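Local atomic coordinates of PrgZ (Enterococcus faecalis, PDB entry 4FAJ), a protein that binds the peptide sex pheromone cCF10 as an extracellular, membrane-anchored receptor of the solute-binding protein 5 family, and probably serves in peptide import. Residues Trp146-Asp151 and Lys178-Val183; Ser163-Asn167 and Ile193-Thr199; Leu413-Val417 and Asp461-Leu466. All blocks are in the same frame, centred on the assembly; numbering follows the deposited sequence.

Contact 1: residues Trp146-Asp151 and Lys178-Val183; sequences WQRVVD and KDTLAV
L181 and W146 form the apolar centre of this helix-to-loop contact in a family 5 solute-binding protein fold. The C-terminal turn of helix 139-150 packs on the linker that leads from helix 168-172 into strand 183-186, an outermost strand of a four-stranded antiparallel sheet. L181 CD2 (rotamer t, p) lies 4.0 Å from W146 CB, 4.1 Å from V150 CG2 and 3.9 Å from W146 O. So it meets one helical side, that of residues i and i+4. W146 takes chi1 m, and its CE3 reaches V183 CG1 at 3.6 Å, with V183 in t. The indole NE1 is bonded to the carbonyl of Y211, and the ring meets Y211 and F162 edge-to-face. D151 is the first residue to leave helical angles.

The facing linker starts with a 3-10 turn at K178-T180, where L181 N bonds to K178 O at 3.2 Å. An inverse gamma turn centred on A182 follows, with V183 N to L181 O at 2.7 Å. Backbones are closest at D151 and K178, CA to CA 5.6 Å.

Farther out, Q147 lies extended over the 3-10 turn, with Q147 CG 3.5 Å from K178 O. At the exposed edge K178 leaves with chi1 p and stretches back to the helix end. D151 OD1 accepts from K153 N there, and K178 NZ makes a long salt bridge to D151 OD2 at 3.5 Å.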
loop_
_atom_site.group_PDB
_atom_site.type_symbol
_atom_site.label_atom_id
_atom_site.label_comp_id
_atom_site.label_asym_id
_atom_site.label_seq_id
_atom_site.Cartn_x
_atom_site.Cartn_y
_atom_site.Cartn_z
ATOM N N TRP A 146 -13.272 5.938 13.641
ATOM C CA TRP A 146 -12.083 6.782 13.542
ATOM C C TRP A 146 -11.425 7.015 14.901
ATOM O O TRP A 146 -10.197 7.066 14.996
ATOM C CB TRP A 146 -12.420 8.117 12.881
ATOM C CG TRP A 146 -12.961 7.979 11.477
ATOM C CD1 TRP A 146 -13.010 6.846 10.712
ATOM C CD2 TRP A 146 -13.512 9.024 10.672
ATOM N NE1 TRP A 146 -13.582 7.125 9.493
ATOM C CE2 TRP A 146 -13.881 8.455 9.438
ATOM C CE3 TRP A 146 -13.721 10.390 10.873
ATOM C CZ2 TRP A 146 -14.464 9.200 8.413
ATOM C CZ3 TRP A 146 -14.305 11.135 9.839
ATOM C CH2 TRP A 146 -14.661 10.530 8.628
ATOM N N GLN A 147 -12.231 7.165 15.942
ATOM C CA GLN A 147 -11.696 7.216 17.302
ATOM C C GLN A 147 -10.868 5.957 17.593
ATOM O O GLN A 147 -9.807 6.010 18.224
ATOM C CB GLN A 147 -12.817 7.382 18.334
ATOM C CG GLN A 147 -13.311 8.816 18.478
ATOM C CD GLN A 147 -14.368 9.005 19.559
ATOM O OE1 GLN A 147 -15.050 10.038 19.600
ATOM N NE2 GLN A 147 -14.500 8.027 20.443
ATOM N N ARG A 148 -11.352 4.831 17.097
ATOM C CA ARG A 148 -10.708 3.547 17.302
ATOM C C ARG A 148 -9.341 3.460 16.596
ATOM O O ARG A 148 -8.412 2.852 17.121
ATOM C CB ARG A 148 -11.672 2.469 16.804
ATOM C CG ARG A 148 -11.247 1.057 16.956
ATOM C CD ARG A 148 -12.383 0.184 16.485
ATOM N NE ARG A 148 -11.965 -1.195 16.389
ATOM C CZ ARG A 148 -11.668 -1.835 15.265
ATOM N NH1 ARG A 148 -11.765 -1.243 14.075
ATOM N NH2 ARG A 148 -11.304 -3.102 15.342
ATOM N N VAL A 149 -9.216 4.075 15.418
ATOM C CA VAL A 149 -7.938 4.086 14.700
ATOM C C VAL A 149 -6.872 4.900 15.446
ATOM O O VAL A 149 -5.728 4.465 15.554
ATOM C CB VAL A 149 -8.078 4.635 13.252
ATOM C CG1 VAL A 149 -6.714 4.711 12.571
ATOM C CG2 VAL A 149 -9.020 3.760 12.443
ATOM N N VAL A 150 -7.243 6.067 15.963
ATOM C CA VAL A 150 -6.267 6.934 16.653
ATOM C C VAL A 150 -5.990 6.538 18.117
ATOM O O VAL A 150 -4.976 6.934 18.685
ATOM C CB VAL A 150 -6.679 8.411 16.619
ATOM C CG1 VAL A 150 -6.660 8.927 15.187
ATOM C CG2 VAL A 150 -8.042 8.608 17.268
ATOM N N ASP A 151 -6.907 5.787 18.725
ATOM C CA ASP A 151 -6.724 5.246 20.086
ATOM C C ASP A 151 -5.412 4.446 20.162
ATOM O O ASP A 151 -5.279 3.414 19.501
ATOM C CB ASP A 151 -7.915 4.350 20.446
ATOM C CG ASP A 151 -7.881 3.851 21.887
ATOM O OD1 ASP A 151 -6.842 3.976 22.571
ATOM O OD2 ASP A 151 -8.912 3.311 22.331
ATOM N N LYS A 178 -9.042 10.023 23.183
ATOM C CA LYS A 178 -9.537 9.807 21.819
ATOM C C LYS A 178 -10.868 10.519 21.520
ATOM O O LYS A 178 -11.166 10.815 20.360
ATOM C CB LYS A 178 -9.667 8.305 21.521
ATOM C CG LYS A 178 -10.947 7.667 22.054
ATOM C CD LYS A 178 -10.939 6.151 21.960
ATOM C CE LYS A 178 -12.318 5.587 22.314
ATOM N NZ LYS A 178 -12.233 4.309 23.064
ATOM N N ASP A 179 -11.665 10.798 22.552
ATOM C CA ASP A 179 -12.942 11.508 22.357
ATOM C C ASP A 179 -12.761 12.966 21.912
ATOM O O ASP A 179 -13.721 13.607 21.494
ATOM C CB ASP A 179 -13.802 11.456 23.626
ATOM C CG ASP A 179 -13.157 12.162 24.804
ATOM O OD1 ASP A 179 -11.989 11.865 25.119
ATOM O OD2 ASP A 179 -13.818 13.012 25.426
ATOM N N THR A 180 -11.535 13.484 22.009
ATOM C CA THR A 180 -11.225 14.839 21.561
ATOM C C THR A 180 -11.018 14.936 20.039
ATOM O O THR A 180 -10.908 16.036 19.514
ATOM C CB THR A 180 -9.976 15.420 22.296
ATOM O OG1 THR A 180 -8.807 14.679 21.934
ATOM C CG2 THR A 180 -10.158 15.368 23.822
ATOM N N LEU A 181 -10.949 13.806 19.335
ATOM C CA LEU A 181 -10.795 13.837 17.864
ATOM C C LEU A 181 -11.900 14.723 17.274
ATOM O O LEU A 181 -13.073 14.555 17.604
ATOM C CB LEU A 181 -10.848 12.426 17.275
ATOM C CG LEU A 181 -10.445 12.270 15.803
ATOM C CD1 LEU A 181 -8.964 12.570 15.589
ATOM C CD2 LEU A 181 -10.776 10.869 15.298
ATOM N N ALA A 182 -11.524 15.686 16.433
ATOM C CA ALA A 182 -12.468 16.702 15.959
ATOM C C ALA A 182 -13.348 16.156 14.836
ATOM O O ALA A 182 -13.299 16.628 13.697
ATOM C CB ALA A 182 -11.729 17.969 15.512
ATOM N N VAL A 183 -14.121 15.129 15.183
ATOM C CA VAL A 183 -15.116 14.531 14.316
ATOM C C VAL A 183 -16.375 14.342 15.152
ATOM O O VAL A 183 -16.299 13.826 16.269
ATOM C CB VAL A 183 -14.646 13.166 13.787
ATOM C CG1 VAL A 183 -15.731 12.540 12.911
ATOM C CG2 VAL A 183 -13.326 13.313 13.020
#

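Contact 2: residues Ser163-Asn167 and Ile193-Thr199; sequences SAIKN and IELVEPT
This is a single beta bridge between a loop and the end of a strand in a family 5 solute-binding protein fold, away from the zinc sites. Segment 163-167 lies in the loop ahead of helix 168-172. Segment 193-199 carries the last residues of strand 190-194, an inner strand of the antiparallel sheet with 113-115, 120-124 and 183-186, and the loop that follows. The loop therefore docks on the sheet where that strand ends.

I165 and L195 form one isolated bridge, CA to CA 4.3 Å. K166 lies nearest V196, CA to CA 4.9 Å. Two nearly straight backbone bonds flank L195 in the antiparallel pattern: K166 N to E194 O and V196 N to A164 O, each 2.9 Å. The segments cross steeply. A164 is in the helical region, while I165 and K166 are extended. L195 is extended and V196 turns to helical angles, which ends the pairing.

On the side of I165 and I193 the side chains form a small apolar layer. I165 (m, t) places CG1 4.1 Å from I193 CG2 and 4.1 Å from L195 CD2. F202 of helix 202-205 packs against all three of these residues. On the side of K166 and V196, V196 CG2 lies 3.7 Å from K166 CA, and K166 NZ makes a salt bridge to E194 OE2 at 2.7 Å.

The loop past the bridge is held by T199 OG1, which donates to E197 O at 2.8 Å. A water joins the two segments as well: it donates to A164 O at 2.8 Å and accepts from E197 N at 3.0 Å.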
loop_
_atom_site.group_PDB
_atom_site.type_symbol
_atom_site.label_atom_id
_atom_site.label_comp_id
_atom_site.label_asym_id
_atom_site.label_seq_id
_atom_site.Cartn_x
_atom_site.Cartn_y
_atom_site.Cartn_z
ATOM N N SER A 163 -3.673 12.258 10.717
ATOM C CA SER A 163 -2.912 13.374 11.298
ATOM C C SER A 163 -3.443 14.745 10.936
ATOM O O SER A 163 -3.275 15.688 11.707
ATOM C CB SER A 163 -1.435 13.292 10.895
ATOM O OG SER A 163 -0.891 12.068 11.341
ATOM N N ALA A 164 -4.098 14.857 9.785
ATOM C CA ALA A 164 -4.717 16.122 9.357
ATOM C C ALA A 164 -5.850 16.618 10.262
ATOM O O ALA A 164 -6.121 17.818 10.322
ATOM C CB ALA A 164 -5.219 15.989 7.916
ATOM N N ILE A 165 -6.504 15.701 10.971
ATOM C CA ILE A 165 -7.679 16.035 11.774
ATOM C C ILE A 165 -7.255 16.650 13.101
ATOM O O ILE A 165 -6.326 16.164 13.742
ATOM C CB ILE A 165 -8.552 14.782 12.030
ATOM C CG1 ILE A 165 -9.073 14.223 10.706
ATOM C CG2 ILE A 165 -9.726 15.098 12.970
ATOM C CD1 ILE A 165 -9.809 12.886 10.838
ATOM N N LYS A 166 -7.950 17.708 13.509
ATOM C CA LYS A 166 -7.638 18.391 14.766
ATOM C C LYS A 166 -7.621 17.410 15.943
ATOM O O LYS A 166 -8.488 16.533 16.061
ATOM C CB LYS A 166 -8.614 19.530 15.045
ATOM C CG LYS A 166 -8.100 20.546 16.061
ATOM C CD LYS A 166 -9.211 21.135 16.930
ATOM C CE LYS A 166 -10.263 21.852 16.111
ATOM N NZ LYS A 166 -11.189 22.685 16.939
ATOM N N ASN A 167 -6.597 17.564 16.781
ATOM C CA ASN A 167 -6.359 16.740 17.972
ATOM C C ASN A 167 -5.794 15.347 17.713
ATOM O O ASN A 167 -5.419 14.664 18.663
ATOM C CB ASN A 167 -7.602 16.668 18.876
ATOM C CG ASN A 167 -7.968 18.014 19.462
ATOM O OD1 ASN A 167 -7.096 18.833 19.736
ATOM N ND2 ASN A 167 -9.261 18.256 19.653
ATOM N N ILE A 193 -16.260 17.432 10.386
ATOM C CA ILE A 193 -14.841 17.174 10.680
ATOM C C ILE A 193 -14.094 18.491 10.633
ATOM O O ILE A 193 -14.289 19.275 9.689
ATOM C CB ILE A 193 -14.209 16.260 9.619
ATOM C CG1 ILE A 193 -14.965 14.932 9.506
ATOM C CG2 ILE A 193 -12.719 16.006 9.913
ATOM C CD1 ILE A 193 -14.921 14.369 8.107
ATOM N N GLU A 194 -13.243 18.738 11.635
ATOM C CA GLU A 194 -12.343 19.887 11.605
ATOM C C GLU A 194 -10.874 19.479 11.432
ATOM O O GLU A 194 -10.343 18.657 12.180
ATOM C CB GLU A 194 -12.491 20.767 12.848
ATOM C CG GLU A 194 -11.536 21.946 12.805
ATOM C CD GLU A 194 -12.129 23.208 13.321
ATOM O OE1 GLU A 194 -12.538 24.042 12.477
ATOM O OE2 GLU A 194 -12.199 23.366 14.562
ATOM N N LEU A 195 -10.231 20.086 10.440
ATOM C CA LEU A 195 -8.827 19.865 10.155
ATOM C C LEU A 195 -7.937 20.933 10.801
ATOM O O LEU A 195 -8.376 22.046 11.106
ATOM C CB LEU A 195 -8.609 19.867 8.649
ATOM C CG LEU A 195 -9.490 18.950 7.798
ATOM C CD1 LEU A 195 -9.085 19.088 6.336
ATOM C CD2 LEU A 195 -9.392 17.509 8.249
ATOM N N VAL A 196 -6.670 20.585 10.995
ATOM C CA VAL A 196 -5.705 21.523 11.551
ATOM C C VAL A 196 -5.465 22.668 10.566
ATOM O O VAL A 196 -5.405 23.827 10.965
ATOM C CB VAL A 196 -4.398 20.820 11.926
ATOM C CG1 VAL A 196 -3.318 21.841 12.321
ATOM C CG2 VAL A 196 -4.656 19.846 13.068
ATOM N N GLU A 197 -5.371 22.341 9.283
ATOM C CA GLU A 197 -5.157 23.341 8.237
ATOM C C GLU A 197 -5.820 22.850 6.950
ATOM O O GLU A 197 -6.197 21.682 6.868
ATOM C CB GLU A 197 -3.657 23.530 8.008
ATOM C CG GLU A 197 -2.942 22.246 7.605
ATOM C CD GLU A 197 -1.459 22.445 7.321
ATOM O OE1 GLU A 197 -0.834 23.349 7.926
ATOM O OE2 GLU A 197 -0.917 21.683 6.489
ATOM N N PRO A 198 -5.947 23.727 5.936
ATOM C CA PRO A 198 -6.530 23.280 4.674
ATOM C C PRO A 198 -5.696 22.165 4.070
ATOM O O PRO A 198 -4.466 22.254 4.024
ATOM C CB PRO A 198 -6.492 24.539 3.796
ATOM C CG PRO A 198 -6.487 25.656 4.749
ATOM C CD PRO A 198 -5.717 25.184 5.945
ATOM N N THR A 199 -6.371 21.108 3.646
ATOM C CA THR A 199 -5.707 19.903 3.203
ATOM C C THR A 199 -6.375 19.445 1.902
ATOM O O THR A 199 -7.412 18.774 1.938
ATOM C CB THR A 199 -5.780 18.798 4.289
ATOM O OG1 THR A 199 -5.356 19.319 5.568
ATOM C CG2 THR A 199 -4.919 17.623 3.901
HETATM O O HOH W 1 -4.750 19.471 8.491
#

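Contact 3: residues Leu413-Val417 and Asp461-Leu466; sequences LDLLV and DFTLSL
L413 lies on strand 412-418, which runs parallel to strand 464-470. The short strand axes come within 4.5 Å and cross at -26°. L413 (m, t) puts CD2 3.3 Å from T463 CG2 and CB 4.1 Å from L464 CD1. D414 O accepts from L464 N at 3.0 Å. The D414 carboxylate also binds T446 and T444 through OD1. One water accepts from T463 N at 2.8 Å and lies 3.0 Å from D414 OD2. A second accepts from D414 N at 2.9 Å and lies 3.0 Å from T463 OG1.

L415 pairs with L464, CA to CA 4.7 Å, and its CD1 (t, p) touches L464 CB at 3.8 Å. L416 pairs with S465, CA to CA 4.8 Å. L416 N donates to L464 O and L416 O accepts from L466 N, each at 3.0 Å. The L416 side chain (m, t) points to the face of S465, opposite L415 and L464, and meets F462 CB through CD1 at 3.7 Å. V417 CG1 lies 3.8 Å from L466 CB.

L466 also packs on an aromatic side chain of the bound pheromone. Strand 442-448, helix 450-459 and strand 464-470 form a beta-alpha-beta crossover, with 412-418 between the two strands, in the mixed sheet of this solute-binding protein fold. Helix 450-459 covers the L416 and S465 face. Strand 311-324 pairs antiparallel with 464-470, and its L322, M324 and M320 touch L415, L464 and L466.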
loop_
_atom_site.group_PDB
_atom_site.type_symbol
_atom_site.label_atom_id
_atom_site.label_comp_id
_atom_site.label_asym_id
_atom_site.label_seq_id
_atom_site.Cartn_x
_atom_site.Cartn_y
_atom_site.Cartn_z
ATOM N N LEU A 413 25.071 -9.401 5.634
ATOM C CA LEU A 413 23.757 -8.776 5.688
ATOM C C LEU A 413 22.697 -9.755 5.211
ATOM O O LEU A 413 22.846 -10.374 4.161
ATOM C CB LEU A 413 23.721 -7.525 4.816
ATOM C CG LEU A 413 24.566 -6.345 5.281
ATOM C CD1 LEU A 413 24.488 -5.226 4.264
ATOM C CD2 LEU A 413 24.127 -5.859 6.659
ATOM N N ASP A 414 21.628 -9.885 5.983
ATOM C CA ASP A 414 20.495 -10.696 5.580
ATOM C C ASP A 414 19.452 -9.857 4.837
ATOM O O ASP A 414 19.213 -8.702 5.193
ATOM C CB ASP A 414 19.833 -11.351 6.784
ATOM C CG ASP A 414 18.709 -12.266 6.371
ATOM O OD1 ASP A 414 19.008 -13.258 5.678
ATOM O OD2 ASP A 414 17.534 -11.967 6.688
ATOM N N LEU A 415 18.837 -10.462 3.820
ATOM C CA LEU A 415 17.827 -9.816 2.997
ATOM C C LEU A 415 16.511 -10.604 3.054
ATOM O O LEU A 415 16.413 -11.710 2.507
ATOM C CB LEU A 415 18.327 -9.721 1.549
ATOM C CG LEU A 415 17.366 -9.146 0.504
ATOM C CD1 LEU A 415 16.763 -7.819 0.972
ATOM C CD2 LEU A 415 18.081 -8.973 -0.828
ATOM N N LEU A 416 15.511 -10.033 3.718
ATOM C CA LEU A 416 14.179 -10.632 3.797
ATOM C C LEU A 416 13.383 -10.371 2.523
ATOM O O LEU A 416 13.343 -9.241 2.017
ATOM C CB LEU A 416 13.384 -10.083 4.991
ATOM C CG LEU A 416 13.743 -10.562 6.393
ATOM C CD1 LEU A 416 12.725 -10.028 7.404
ATOM C CD2 LEU A 416 13.840 -12.092 6.449
ATOM N N VAL A 417 12.744 -11.418 2.020
ATOM C CA VAL A 417 11.888 -11.322 0.857
ATOM C C VAL A 417 10.675 -12.224 1.046
ATOM O O VAL A 417 10.720 -13.206 1.792
ATOM C CB VAL A 417 12.627 -11.726 -0.440
ATOM C CG1 VAL A 417 13.868 -10.858 -0.657
ATOM C CG2 VAL A 417 13.008 -13.220 -0.424
ATOM N N ASP A 461 12.764 -6.685 13.163
ATOM C CA ASP A 461 13.548 -7.914 13.255
ATOM C C ASP A 461 14.066 -8.239 11.854
ATOM O O ASP A 461 13.700 -9.244 11.241
ATOM C CB ASP A 461 12.677 -9.046 13.817
ATOM C CG ASP A 461 13.461 -10.325 14.090
ATOM O OD1 ASP A 461 14.711 -10.310 14.045
ATOM O OD2 ASP A 461 12.813 -11.360 14.362
ATOM N N PHE A 462 14.913 -7.353 11.350
ATOM C CA PHE A 462 15.497 -7.508 10.032
ATOM C C PHE A 462 16.747 -6.646 9.890
ATOM O O PHE A 462 17.018 -5.779 10.718
ATOM C CB PHE A 462 14.476 -7.166 8.945
ATOM C CG PHE A 462 14.235 -5.693 8.773
ATOM C CD1 PHE A 462 13.336 -5.025 9.585
ATOM C CD2 PHE A 462 14.906 -4.973 7.792
ATOM C CE1 PHE A 462 13.110 -3.666 9.422
ATOM C CE2 PHE A 462 14.684 -3.616 7.630
ATOM C CZ PHE A 462 13.787 -2.964 8.446
ATOM N N THR A 463 17.483 -6.903 8.825
ATOM C CA THR A 463 18.647 -6.125 8.466
ATOM C C THR A 463 18.334 -5.349 7.188
ATOM O O THR A 463 18.160 -4.125 7.235
ATOM C CB THR A 463 19.854 -7.056 8.319
ATOM O OG1 THR A 463 20.103 -7.664 9.591
ATOM C CG2 THR A 463 21.088 -6.298 7.854
ATOM N N LEU A 464 18.226 -6.061 6.069
ATOM C CA LEU A 464 17.686 -5.511 4.828
ATOM C C LEU A 464 16.334 -6.148 4.543
ATOM O O LEU A 464 16.089 -7.320 4.867
ATOM C CB LEU A 464 18.593 -5.803 3.629
ATOM C CG LEU A 464 20.004 -5.251 3.568
ATOM C CD1 LEU A 464 20.733 -5.940 2.426
ATOM C CD2 LEU A 464 19.973 -3.738 3.378
ATOM N N SER A 465 15.486 -5.396 3.854
ATOM C CA SER A 465 14.172 -5.887 3.476
ATOM C C SER A 465 13.785 -5.439 2.068
ATOM O O SER A 465 13.851 -4.251 1.760
ATOM C CB SER A 465 13.148 -5.363 4.471
ATOM O OG SER A 465 11.827 -5.663 4.063
ATOM N N LEU A 466 13.368 -6.388 1.232
ATOM C CA LEU A 466 12.781 -6.060 -0.064
ATOM C C LEU A 466 11.292 -5.861 0.160
ATOM O O LEU A 466 10.518 -6.827 0.191
ATOM C CB LEU A 466 13.012 -7.174 -1.086
ATOM C CG LEU A 466 12.399 -6.950 -2.473
ATOM C CD1 LEU A 466 12.893 -5.637 -3.063
ATOM C CD2 LEU A 466 12.743 -8.105 -3.408
HETATM O O HOH W 2 16.983 -9.122 7.269
HETATM O O HOH W 3 22.342 -9.515 8.736
#

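How the contacts relate
Contacts 1 and 2 form one continuous region, with centres 12 Å apart. Their segments alternate along the chain. T180 O is 2.8 Å from N167 ND2 and A182 O is 3.0 Å from E194 N, both probable hydrogen bonds. L181 CD1 packs on I165 CG2 at 3.7 Å, and W146 CZ3 on I193 CD1 at 3.7 Å. Contact 3 is separate, its centre 35 Å from contact 1 and 36 Å from contact 2, with nearest atoms about 21 Å away in each case. Contact 3 reaches the bound peptide through L466, and V417 lies about 10 Å from zinc ligand E421, side chain to side chain. Contacts 1 and 2 lie away from the annotated sites.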